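Local coordinates for angiopoietin-related protein 3 (Homo sapiens, PDB 6EUA) that acts as a secreted hepatokine that raises plasma triglycerides by inhibiting lipoprotein lipase, and through its fibrinogen-like domain mediates endothelial cell adhesion, at residues A28-P31 and Q35-H38; L82-I87 and T123-H128; G58-N63 and Y71-L76. All coordinates share one frame; numbering follows the deposited sequence.

Contact 1 of 3, residues A28-P31 and Q35-H38; sequences AIRP and QVFH
Ile29 and Phe37 face each other as the antiparallel hydrogen-bonded pair of this contact. The amide N of Ile29 donates to Phe37 O at 2.9 Å with a nearly straight N-H...O angle of 177°, and Phe37 N returns a bond to Ile29 O at 3.1 Å. Their side chains share one face of the sheet. Ile29 CG1 sits over a face of the Phe37 ring, 4.2 Å from its centroid and displaced toward the rim, a CH-pi contact; CD1 of the same isoleucine reaches Phe37 CE1 at 3.7 Å. With CG set between the backbone N and the carbonyl carbon (chi1 62°), Phe37 swings its ring back over the partner strand, where Pro31 CD also meets Phe37 CE2 at 3.6 Å. On the other face of the sheet the non-hydrogen-bonded pair Ala28 and His38 places Ala28 CB over the imidazole, 4.2 Å from the ring centroid. Nearer the turn, Arg30 CG packs against Val36 CG2 at 3.8 Å, the two side chains crossing at about a right angle, while the guanidinium is turned to Ser34 O through NH1.

Further out, Ile90 and Lys86 of helix 84-91 cover the face bearing Ile29 and Phe37. A second subunit approaches the hairpin, where its Glu21 accepts from His38 N and its Tyr27 stacks edge-to-face on the imidazole. The chemistry is that of a beta hairpin end: two backbone bonds fix the register, an apolar face turns toward the helix, and the backbone N and ring of His38 both meet the second subunit.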
ATOM      1  N   ALA A  28      -4.866  -4.807 -11.186  1.00 26.68           N
ATOM      2  CA  ALA A  28      -5.767  -5.861 -11.649  1.00 34.34           C
ATOM      3  C   ALA A  28      -5.232  -6.492 -12.933  1.00 25.91           C
ATOM      4  O   ALA A  28      -4.818  -5.782 -13.855  1.00 27.07           O
ATOM      5  CB  ALA A  28      -7.179  -5.315 -11.894  1.00 27.79           C
ATOM      6  N   ILE A  29      -5.234  -7.826 -12.992  1.00 25.99           N
ATOM      7  CA  ILE A  29      -4.894  -8.544 -14.215  1.00 26.79           C
ATOM      8  C   ILE A  29      -5.977  -9.585 -14.466  1.00 31.37           C
ATOM      9  O   ILE A  29      -6.790  -9.899 -13.595  1.00 28.74           O
ATOM     10  CB  ILE A  29      -3.502  -9.224 -14.158  1.00 25.58           C
ATOM     11  CG1 ILE A  29      -3.477 -10.314 -13.065  1.00 24.84           C
ATOM     12  CG2 ILE A  29      -2.395  -8.193 -13.968  1.00 24.33           C
ATOM     13  CD1 ILE A  29      -2.270 -11.252 -13.135  1.00 28.48           C
ATOM     14  N   ARG A  30      -5.979 -10.126 -15.679  1.00 30.18           N
ATOM     15  CA  ARG A  30      -6.925 -11.181 -16.038  1.00 34.53           C
ATOM     16  C   ARG A  30      -6.252 -12.073 -17.061  1.00 33.56           C
ATOM     17  O   ARG A  30      -6.314 -11.817 -18.271  1.00 35.36           O
ATOM     18  CB  ARG A  30      -8.246 -10.627 -16.571  1.00 38.53           C
ATOM     19  CG  ARG A  30      -9.423 -11.583 -16.361  1.00 53.71           C
ATOM     20  CD  ARG A  30     -10.511 -11.405 -17.402  1.00 57.65           C
ATOM     21  NE  ARG A  30      -9.984 -11.531 -18.757  1.00 74.29           N
ATOM     22  CZ  ARG A  30      -9.979 -12.656 -19.473  1.00 84.22           C
ATOM     23  NH1 ARG A  30     -10.482 -13.780 -18.971  1.00 88.95           N
ATOM     24  NH2 ARG A  30      -9.470 -12.653 -20.701  1.00 82.63           N
ATOM     25  N   PRO A  31      -5.561 -13.117 -16.610  1.00 32.86           N
ATOM     26  CA  PRO A  31      -5.019 -14.105 -17.550  1.00 39.36           C
ATOM     27  C   PRO A  31      -6.151 -14.776 -18.315  1.00 46.06           C
ATOM     28  O   PRO A  31      -7.317 -14.738 -17.911  1.00 44.72           O
ATOM     29  CB  PRO A  31      -4.274 -15.097 -16.647  1.00 38.81           C
ATOM     30  CG  PRO A  31      -4.035 -14.354 -15.351  1.00 35.31           C
ATOM     31  CD  PRO A  31      -5.213 -13.416 -15.209  1.00 35.19           C
ATOM     32  N   GLN A  35     -10.880 -15.382 -14.019  1.00 50.51           N
ATOM     33  CA  GLN A  35     -11.462 -14.212 -13.378  1.00 56.31           C
ATOM     34  C   GLN A  35     -10.407 -13.118 -13.176  1.00 44.52           C
ATOM     35  O   GLN A  35      -9.199 -13.382 -13.132  1.00 33.61           O
ATOM     36  CB  GLN A  35     -12.057 -14.633 -12.043  1.00 70.71           C
ATOM     37  CG  GLN A  35     -11.151 -15.673 -11.367  1.00 85.23           C
ATOM     38  CD  GLN A  35     -11.291 -15.739  -9.865  1.00 95.04           C
ATOM     39  OE1 GLN A  35     -12.238 -16.329  -9.348  1.00100.61           O
ATOM     40  NE2 GLN A  35     -10.326 -15.170  -9.153  1.00 92.60           N
ATOM     41  N   VAL A  36     -10.881 -11.872 -13.057  1.00 38.74           N
ATOM     42  CA  VAL A  36     -10.021 -10.757 -12.673  1.00 35.17           C
ATOM     43  C   VAL A  36      -9.515 -10.988 -11.258  1.00 31.07           C
ATOM     44  O   VAL A  36     -10.268 -11.416 -10.373  1.00 39.97           O
ATOM     45  CB  VAL A  36     -10.784  -9.420 -12.746  1.00 43.83           C
ATOM     46  CG1 VAL A  36      -9.920  -8.292 -12.193  1.00 41.95           C
ATOM     47  CG2 VAL A  36     -11.262  -9.118 -14.166  1.00 36.45           C
ATOM     48  N   PHE A  37      -8.230 -10.731 -11.036  1.00 28.78           N
ATOM     49  CA  PHE A  37      -7.700 -10.709  -9.683  1.00 27.10           C
ATOM     50  C   PHE A  37      -6.534  -9.724  -9.622  1.00 31.54           C
ATOM     51  O   PHE A  37      -6.005  -9.290 -10.647  1.00 28.59           O
ATOM     52  CB  PHE A  37      -7.298 -12.114  -9.199  1.00 31.10           C
ATOM     53  CG  PHE A  37      -6.203 -12.772 -10.002  1.00 29.06           C
ATOM     54  CD1 PHE A  37      -4.876 -12.578  -9.676  1.00 24.41           C
ATOM     55  CD2 PHE A  37      -6.508 -13.643 -11.035  1.00 27.84           C
ATOM     56  CE1 PHE A  37      -3.853 -13.200 -10.410  1.00 24.30           C
ATOM     57  CE2 PHE A  37      -5.498 -14.295 -11.768  1.00 29.41           C
ATOM     58  CZ  PHE A  37      -4.173 -14.070 -11.454  1.00 26.01           C
ATOM     59  N   HIS A  38      -6.148  -9.367  -8.400  1.00 24.29           N
ATOM     60  CA  HIS A  38      -5.146  -8.335  -8.180  1.00 32.18           C
ATOM     61  C   HIS A  38      -3.803  -8.955  -7.843  1.00 25.34           C
ATOM     62  O   HIS A  38      -3.733  -9.952  -7.118  1.00 32.04           O
ATOM     63  CB  HIS A  38      -5.567  -7.377  -7.065  1.00 23.98           C
ATOM     64  CG  HIS A  38      -6.766  -6.566  -7.419  1.00 30.57           C
ATOM     65  ND1 HIS A  38      -6.685  -5.250  -7.820  1.00 36.16           N
ATOM     66  CD2 HIS A  38      -8.075  -6.904  -7.491  1.00 33.30           C
ATOM     67  CE1 HIS A  38      -7.897  -4.804  -8.099  1.00 33.68           C
ATOM     68  NE2 HIS A  38      -8.760  -5.785  -7.904  1.00 37.56           N
TER

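Contact 2 of 3, residues L82-I87 and T123-H128; sequences LGLEKI and TNYTLH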
ATOM      1  N   LEU A  82       0.287 -15.718  -3.391  1.00 25.56           N
ATOM      2  CA  LEU A  82      -0.694 -15.328  -4.401  1.00 21.28           C
ATOM      3  C   LEU A  82      -1.781 -16.393  -4.584  1.00 28.16           C
ATOM      4  O   LEU A  82      -2.960 -16.061  -4.773  1.00 26.94           O
ATOM      5  CB  LEU A  82       0.001 -15.039  -5.722  1.00 24.35           C
ATOM      6  CG  LEU A  82      -0.976 -14.608  -6.828  1.00 26.61           C
ATOM      7  CD1 LEU A  82      -1.719 -13.319  -6.447  1.00 23.29           C
ATOM      8  CD2 LEU A  82      -0.223 -14.428  -8.142  1.00 24.50           C
ATOM      9  N   GLY A  83      -1.411 -17.670  -4.502  1.00 23.30           N
ATOM     10  CA  GLY A  83      -2.394 -18.753  -4.761  1.00 29.10           C
ATOM     11  C   GLY A  83      -1.940 -19.556  -5.955  1.00 30.60           C
ATOM     12  O   GLY A  83      -1.634 -19.019  -7.025  1.00 27.68           O
ATOM     13  N   LEU A  84      -1.851 -20.882  -5.767  1.00 27.81           N
ATOM     14  CA  LEU A  84      -1.363 -21.757  -6.834  1.00 29.18           C
ATOM     15  C   LEU A  84      -2.257 -21.680  -8.068  1.00 33.64           C
ATOM     16  O   LEU A  84      -1.762 -21.637  -9.204  1.00 28.72           O
ATOM     17  CB  LEU A  84      -1.260 -23.199  -6.333  1.00 30.53           C
ATOM     18  CG  LEU A  84      -0.083 -23.430  -5.379  1.00 30.75           C
ATOM     19  CD1 LEU A  84      -0.155 -24.791  -4.643  1.00 34.23           C
ATOM     20  CD2 LEU A  84       1.236 -23.295  -6.131  1.00 33.12           C
ATOM     21  N   GLU A  85      -3.575 -21.638  -7.866  1.00 25.78           N
ATOM     22  CA  GLU A  85      -4.467 -21.526  -9.010  0.56 26.46           C
ATOM     23  C   GLU A  85      -4.228 -20.221  -9.762  1.00 27.60           C
ATOM     24  O   GLU A  85      -4.216 -20.201 -11.000  1.00 31.66           O
ATOM     25  CB  GLU A  85      -5.921 -21.652  -8.557  0.56 28.42           C
ATOM     26  CG  GLU A  85      -6.661 -22.813  -9.223  0.56 34.82           C
ATOM     27  CD  GLU A  85      -6.067 -23.206 -10.581  0.56 41.04           C
ATOM     28  OE1 GLU A  85      -6.105 -22.369 -11.523  0.56 44.77           O
ATOM     29  OE2 GLU A  85      -5.568 -24.352 -10.701  0.56 30.65           O
ATOM     30  N   LYS A  86      -3.996 -19.134  -9.041  1.00 24.52           N
ATOM     31  CA  LYS A  86      -3.722 -17.873  -9.716  1.00 27.32           C
ATOM     32  C   LYS A  86      -2.356 -17.888 -10.399  1.00 33.21           C
ATOM     33  O   LYS A  86      -2.219 -17.396 -11.528  1.00 23.60           O
ATOM     34  CB  LYS A  86      -3.840 -16.725  -8.720  1.00 29.27           C
ATOM     35  CG  LYS A  86      -5.293 -16.395  -8.374  1.00 23.86           C
ATOM     36  CD  LYS A  86      -5.365 -15.222  -7.410  1.00 27.73           C
ATOM     37  CE  LYS A  86      -6.795 -14.929  -6.990  1.00 32.27           C
ATOM     38  NZ  LYS A  86      -7.440 -16.123  -6.436  1.00 39.13           N
ATOM     39  N   ILE A  87      -1.340 -18.483  -9.756  1.00 29.58           N
ATOM     40  CA  ILE A  87      -0.020 -18.562 -10.389  1.00 31.48           C
ATOM     41  C   ILE A  87      -0.101 -19.377 -11.669  1.00 23.94           C
ATOM     42  O   ILE A  87       0.475 -19.000 -12.699  1.00 29.21           O
ATOM     43  CB  ILE A  87       1.029 -19.151  -9.426  1.00 22.72           C
ATOM     44  CG1 ILE A  87       1.255 -18.217  -8.253  1.00 25.60           C
ATOM     45  CG2 ILE A  87       2.356 -19.389 -10.152  1.00 25.89           C
ATOM     46  CD1 ILE A  87       1.567 -18.958  -6.970  1.00 24.39           C
ATOM     47  N   THR A 123      -1.563 -32.344 -11.330  1.00 43.50           N
ATOM     48  CA  THR A 123      -0.217 -32.790 -10.991  1.00 48.36           C
ATOM     49  C   THR A 123       0.215 -32.339  -9.597  1.00 46.41           C
ATOM     50  O   THR A 123       1.400 -32.461  -9.261  1.00 41.30           O
ATOM     51  CB  THR A 123       0.801 -32.277 -12.019  1.00 45.91           C
ATOM     52  OG1 THR A 123       0.925 -30.851 -11.905  1.00 42.80           O
ATOM     53  CG2 THR A 123       0.392 -32.645 -13.445  1.00 41.04           C
ATOM     54  N   ASN A 124      -0.716 -31.841  -8.780  1.00 44.17           N
ATOM     55  CA  ASN A 124      -0.378 -31.176  -7.521  1.00 41.91           C
ATOM     56  C   ASN A 124       0.619 -30.044  -7.769  1.00 42.24           C
ATOM     57  O   ASN A 124       1.571 -29.848  -7.010  1.00 41.46           O
ATOM     58  CB  ASN A 124       0.165 -32.163  -6.481  1.00 41.21           C
ATOM     59  CG  ASN A 124      -0.907 -33.085  -5.931  1.00 51.89           C
ATOM     60  OD1 ASN A 124      -2.037 -32.663  -5.666  1.00 55.87           O
ATOM     61  ND2 ASN A 124      -0.556 -34.357  -5.761  1.00 46.08           N
ATOM     62  N   TYR A 125       0.412 -29.320  -8.876  1.00 41.57           N
ATOM     63  CA  TYR A 125       1.185 -28.119  -9.203  1.00 41.05           C
ATOM     64  C   TYR A 125       2.687 -28.411  -9.258  1.00 38.34           C
ATOM     65  O   TYR A 125       3.503 -27.727  -8.634  1.00 32.16           O
ATOM     66  CB  TYR A 125       0.865 -26.991  -8.213  1.00 37.69           C
ATOM     67  CG  TYR A 125      -0.585 -26.556  -8.271  1.00 41.69           C
ATOM     68  CD1 TYR A 125      -1.075 -25.895  -9.386  1.00 39.42           C
ATOM     69  CD2 TYR A 125      -1.464 -26.820  -7.225  1.00 43.23           C
ATOM     70  CE1 TYR A 125      -2.386 -25.493  -9.457  1.00 44.14           C
ATOM     71  CE2 TYR A 125      -2.794 -26.420  -7.288  1.00 36.74           C
ATOM     72  CZ  TYR A 125      -3.248 -25.755  -8.411  1.00 42.82           C
ATOM     73  OH  TYR A 125      -4.563 -25.335  -8.515  1.00 44.55           O
ATOM     74  N   THR A 126       3.049 -29.440 -10.025  1.00 38.36           N
ATOM     75  CA  THR A 126       4.433 -29.902 -10.050  1.00 33.56           C
ATOM     76  C   THR A 126       5.344 -28.865 -10.696  1.00 38.02           C
ATOM     77  O   THR A 126       5.062 -28.362 -11.787  1.00 44.20           O
ATOM     78  CB  THR A 126       4.525 -31.226 -10.789  1.00 35.70           C
ATOM     79  OG1 THR A 126       3.729 -32.190 -10.091  1.00 41.20           O
ATOM     80  CG2 THR A 126       5.962 -31.708 -10.827  1.00 38.64           C
ATOM     81  N   LEU A 127       6.443 -28.555 -10.014  1.00 34.40           N
ATOM     82  CA  LEU A 127       7.379 -27.519 -10.422  1.00 36.61           C
ATOM     83  C   LEU A 127       8.674 -28.146 -10.918  1.00 41.53           C
ATOM     84  O   LEU A 127       9.210 -29.057 -10.284  1.00 45.62           O
ATOM     85  CB  LEU A 127       7.676 -26.584  -9.254  1.00 37.08           C
ATOM     86  CG  LEU A 127       8.544 -25.373  -9.554  1.00 35.18           C
ATOM     87  CD1 LEU A 127       7.693 -24.365 -10.311  1.00 39.40           C
ATOM     88  CD2 LEU A 127       9.060 -24.778  -8.254  1.00 34.17           C
ATOM     89  N   HIS A 128       9.181 -27.653 -12.048  1.00 42.67           N
ATOM     90  CA  HIS A 128      10.426 -28.139 -12.640  1.00 48.12           C
ATOM     91  C   HIS A 128      11.333 -26.937 -12.890  1.00 47.99           C
ATOM     92  O   HIS A 128      11.026 -26.096 -13.744  1.00 43.27           O
ATOM     93  CB  HIS A 128      10.145 -28.911 -13.934  1.00 48.97           C
ATOM     94  CG  HIS A 128      11.365 -29.497 -14.573  1.00 58.48           C
ATOM     95  ND1 HIS A 128      11.993 -28.915 -15.655  1.00 60.70           N
ATOM     96  CD2 HIS A 128      12.072 -30.618 -14.290  1.00 61.53           C
ATOM     97  CE1 HIS A 128      13.037 -29.645 -16.003  1.00 61.76           C
ATOM     98  NE2 HIS A 128      13.106 -30.686 -15.192  1.00 63.06           N
TER
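The Tyr125 ring has Leu84 over one face and the carboxylate of Glu85 at its edge. Leu84 CB stands almost exactly above the ring centre, 3.6 Å from the centroid and 9° off the normal, a close CH-pi contact, while Leu84 CD1 extends the cover to Tyr125 CD2 at 3.5 Å. At the hydroxyl end, Tyr125 OH donates to Glu85 OE2 at 2.6 Å in the glutamate conformer described, one of two modelled, so the bond may not hold in both. In this conformer the oxygen lies near the ring plane, yet carboxylate and ring planes are turned 50° apart, and the hydroxyl meets OE2 on its anti side, 26° out of the carboxylate plane. A bend in the glutamate chain at chi2 places the carboxylate there. Lys70 NZ is a second partner of the phenol oxygen, and its positive charge would probably polarise the hydroxyl.

Beside the tyrosine, Thr123 OG1 accepts from Thr126 N at 3.2 Å, forming an ST motif in the turn from which the ring projects. Gly83 occupies the N-cap position of helix 84-91, so Leu84 and Glu85 belong to its first turn. The contact thus seats the start of that helix against the loop leading into strand 127-134. Phe148 of strand 147-149 and Trp170 of strand 169-171 pack on Leu84, and the Trp170 indole NE1 also bonds to Tyr125 O.

Contact 3 of 3, residues G58-N63 and Y71-L76; sequences GSQNFN and YGFGRL
Phe73 meets Phe62 edge-to-face, the first contact made along segment 71-76 after Gly72 has left the preceding helix with positive phi. The ring centroids are 5.0 Å apart and the planes stand at 78°, with the edge of Phe73 turned to the face of Phe62. Phe73 CE1 lies 3.7 Å above the Phe62 plane, over the ring centre. A chi1 of 59° sets Phe73 CG between the backbone N and the carbonyl carbon, which turns the ring to loop 58-63. Tyr69 and Trp81 add further aromatic contacts to Phe73, and Arg55 makes a cation-pi contact with Phe62. An alanine in place of Phe62 would take away the face that receives the Phe73 edge, and would probably open a gap there and leave Arg55 without its aromatic partner.

At Gly74 the side chain of Gln60 passes close to the backbone, its CD 4.1 Å from Gly74 CA; the backbone angles of Gly74 would drive a CB into the carbonyl O of Phe73, so the position suits glycine. Arg75 forms a salt bridge with Asp42 of the second subunit.

Segment 58-63 contains an Asx turn, in which Asn61 OD1 accepts from Asn63 N at 2.9 Å. The contact packs the loop between strand 47-55 and helix 66-71 of the fibrinogen-like domain on strand 73-74, which follows that helix. Its chemistry combines an aromatic pair with the Gln60 chain against Phe73 and Gly74, while the Arg75 guanidinium is bonded to the second subunit.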
ATOM      1  N   GLY A  58       7.410 -12.371   9.604  1.00 43.15           N
ATOM      2  CA  GLY A  58       6.796 -13.505  10.266  1.00 37.66           C
ATOM      3  C   GLY A  58       5.400 -13.278  10.805  1.00 39.65           C
ATOM      4  O   GLY A  58       4.835 -14.196  11.408  1.00 46.05           O
ATOM      5  N   SER A  59       4.815 -12.093  10.614  1.00 39.15           N
ATOM      6  CA  SER A  59       3.510 -11.820  11.217  1.00 45.19           C
ATOM      7  C   SER A  59       2.398 -12.666  10.601  1.00 44.07           C
ATOM      8  O   SER A  59       1.423 -12.995  11.283  1.00 48.50           O
ATOM      9  CB  SER A  59       3.163 -10.340  11.080  1.00 45.31           C
ATOM     10  OG  SER A  59       2.760 -10.063   9.750  1.00 47.27           O
ATOM     11  N   GLN A  60       2.503 -13.001   9.322  1.00 36.03           N
ATOM     12  CA  GLN A  60       1.505 -13.825   8.658  1.00 32.72           C
ATOM     13  C   GLN A  60       1.846 -15.296   8.868  1.00 36.39           C
ATOM     14  O   GLN A  60       2.987 -15.710   8.635  1.00 34.50           O
ATOM     15  CB  GLN A  60       1.451 -13.474   7.170  1.00 30.48           C
ATOM     16  CG  GLN A  60       0.590 -14.392   6.357  1.00 34.49           C
ATOM     17  CD  GLN A  60      -0.854 -14.363   6.820  1.00 39.92           C
ATOM     18  OE1 GLN A  60      -1.441 -15.406   7.095  1.00 42.42           O
ATOM     19  NE2 GLN A  60      -1.421 -13.172   6.924  1.00 28.38           N
ATOM     20  N   ASN A  61       0.870 -16.081   9.336  1.00 37.30           N
ATOM     21  CA  ASN A  61       1.066 -17.524   9.474  1.00 40.57           C
ATOM     22  C   ASN A  61       1.054 -18.180   8.096  1.00 45.87           C
ATOM     23  O   ASN A  61       0.038 -18.133   7.396  1.00 46.15           O
ATOM     24  CB  ASN A  61      -0.020 -18.131  10.362  1.00 36.11           C
ATOM     25  CG  ASN A  61       0.292 -19.573  10.787  1.00 47.53           C
ATOM     26  OD1 ASN A  61       1.162 -20.230  10.217  1.00 46.96           O
ATOM     27  ND2 ASN A  61      -0.409 -20.053  11.807  1.00 54.31           N
ATOM     28  N   PHE A  62       2.168 -18.804   7.704  1.00 33.68           N
ATOM     29  CA  PHE A  62       2.218 -19.481   6.415  1.00 30.77           C
ATOM     30  C   PHE A  62       1.903 -20.977   6.500  1.00 37.95           C
ATOM     31  O   PHE A  62       1.952 -21.668   5.475  1.00 35.17           O
ATOM     32  CB  PHE A  62       3.584 -19.255   5.741  1.00 28.73           C
ATOM     33  CG  PHE A  62       3.619 -18.030   4.873  1.00 30.67           C
ATOM     34  CD1 PHE A  62       3.395 -16.784   5.426  1.00 30.27           C
ATOM     35  CD2 PHE A  62       3.831 -18.126   3.501  1.00 31.17           C
ATOM     36  CE1 PHE A  62       3.391 -15.648   4.639  1.00 30.84           C
ATOM     37  CE2 PHE A  62       3.827 -16.984   2.703  1.00 30.20           C
ATOM     38  CZ  PHE A  62       3.612 -15.743   3.277  1.00 27.35           C
ATOM     39  N   ASN A  63       1.572 -21.501   7.678  1.00 31.99           N
ATOM     40  CA  ASN A  63       1.219 -22.915   7.784  1.00 36.76           C
ATOM     41  C   ASN A  63      -0.262 -23.122   7.475  1.00 36.72           C
ATOM     42  O   ASN A  63      -1.053 -23.558   8.308  1.00 44.79           O
ATOM     43  CB  ASN A  63       1.569 -23.465   9.158  1.00 35.57           C
ATOM     44  CG  ASN A  63       1.475 -24.964   9.207  1.00 41.43           C
ATOM     45  OD1 ASN A  63       1.616 -25.633   8.183  1.00 45.38           O
ATOM     46  ND2 ASN A  63       1.222 -25.508  10.388  1.00 42.81           N
ATOM     47  N   TYR A  71      -5.794 -20.882  -3.341  1.00 29.63           N
ATOM     48  CA  TYR A  71      -6.517 -19.672  -3.723  1.00 34.90           C
ATOM     49  C   TYR A  71      -5.885 -18.367  -3.237  1.00 36.70           C
ATOM     50  O   TYR A  71      -6.269 -17.300  -3.729  1.00 35.47           O
ATOM     51  CB  TYR A  71      -7.968 -19.749  -3.228  1.00 40.99           C
ATOM     52  CG  TYR A  71      -8.748 -20.876  -3.870  1.00 41.32           C
ATOM     53  CD1 TYR A  71      -8.986 -20.894  -5.238  1.00 48.46           C
ATOM     54  CD2 TYR A  71      -9.216 -21.943  -3.112  1.00 46.95           C
ATOM     55  CE1 TYR A  71      -9.697 -21.933  -5.836  1.00 59.15           C
ATOM     56  CE2 TYR A  71      -9.930 -22.984  -3.695  1.00 59.09           C
ATOM     57  CZ  TYR A  71     -10.166 -22.973  -5.057  1.00 61.21           C
ATOM     58  OH  TYR A  71     -10.867 -24.007  -5.633  1.00 62.48           O
ATOM     59  N   GLY A  72      -4.926 -18.418  -2.325  1.00 26.12           N
ATOM     60  CA  GLY A  72      -4.229 -17.234  -1.859  1.00 24.62           C
ATOM     61  C   GLY A  72      -4.514 -16.947  -0.393  1.00 28.63           C
ATOM     62  O   GLY A  72      -5.582 -17.274   0.134  1.00 30.05           O
ATOM     63  N   PHE A  73      -3.540 -16.324   0.277  1.00 25.08           N
ATOM     64  CA  PHE A  73      -3.762 -15.783   1.617  1.00 24.72           C
ATOM     65  C   PHE A  73      -2.763 -14.668   1.889  1.00 29.50           C
ATOM     66  O   PHE A  73      -1.717 -14.580   1.243  1.00 24.82           O
ATOM     67  CB  PHE A  73      -3.639 -16.850   2.714  1.00 25.81           C
ATOM     68  CG  PHE A  73      -2.293 -17.526   2.754  1.00 29.16           C
ATOM     69  CD1 PHE A  73      -1.219 -16.959   3.447  1.00 25.19           C
ATOM     70  CD2 PHE A  73      -2.099 -18.727   2.077  1.00 25.67           C
ATOM     71  CE1 PHE A  73       0.024 -17.599   3.476  1.00 36.93           C
ATOM     72  CE2 PHE A  73      -0.867 -19.371   2.099  1.00 25.71           C
ATOM     73  CZ  PHE A  73       0.198 -18.805   2.797  1.00 41.61           C
ATOM     74  N   GLY A  74      -3.080 -13.853   2.892  1.00 24.69           N
ATOM     75  CA  GLY A  74      -2.231 -12.766   3.331  1.00 27.64           C
ATOM     76  C   GLY A  74      -2.757 -11.405   2.919  1.00 29.52           C
ATOM     77  O   GLY A  74      -3.964 -11.191   2.739  1.00 28.69           O
ATOM     78  N   ARG A  75      -1.821 -10.458   2.784  1.00 31.34           N
ATOM     79  CA  ARG A  75      -2.126  -9.098   2.352  1.00 29.68           C
ATOM     80  C   ARG A  75      -1.218  -8.728   1.191  1.00 26.35           C
ATOM     81  O   ARG A  75       0.007  -8.900   1.275  1.00 27.38           O
ATOM     82  CB  ARG A  75      -1.940  -8.073   3.481  1.00 40.59           C
ATOM     83  CG  ARG A  75      -1.900  -8.648   4.877  1.00 52.73           C
ATOM     84  CD  ARG A  75      -1.849  -7.551   5.930  1.00 62.33           C
ATOM     85  NE  ARG A  75      -3.189  -7.165   6.371  1.00 77.83           N
ATOM     86  CZ  ARG A  75      -3.926  -7.856   7.239  1.00 84.29           C
ATOM     87  NH1 ARG A  75      -3.461  -8.982   7.764  1.00 84.26           N
ATOM     88  NH2 ARG A  75      -5.134  -7.420   7.577  1.00 86.55           N
ATOM     89  N   LEU A  76      -1.805  -8.186   0.122  1.00 26.81           N
ATOM     90  CA  LEU A  76      -1.000  -7.852  -1.049  1.00 37.13           C
ATOM     91  C   LEU A  76      -0.042  -6.702  -0.767  1.00 31.52           C
ATOM     92  O   LEU A  76       0.993  -6.595  -1.430  1.00 33.56           O
ATOM     93  CB  LEU A  76      -1.898  -7.509  -2.239  1.00 41.28           C
ATOM     94  CG  LEU A  76      -2.472  -8.690  -3.024  1.00 42.47           C
ATOM     95  CD1 LEU A  76      -3.487  -8.194  -4.055  1.00 40.05           C
ATOM     96  CD2 LEU A  76      -1.367  -9.528  -3.690  1.00 33.31           C
TER

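In the fold
From the N terminus, contact 1 comes first and closes the short turn between strands 25-29 and 37-44. Contact 3 follows after strand 47-55, closing a loop that holds most of helix 66-71. Contact 2 opens last and spans the longest stretch, from the start of helix 84-91 across strands 96-104 and 109-118 to the approach of strand 127-134. The three lie in series, without nesting or crossing, inside one fibrinogen C-terminal domain, and all reach the same antiparallel sheet. Lys86 links them: its chain packs on Phe37 of contact 1 and its NZ probably bonds to Tyr71 O of contact 3. Leu76 also touches His38, and all three have residues at the second subunit, contact 2 through Lys86.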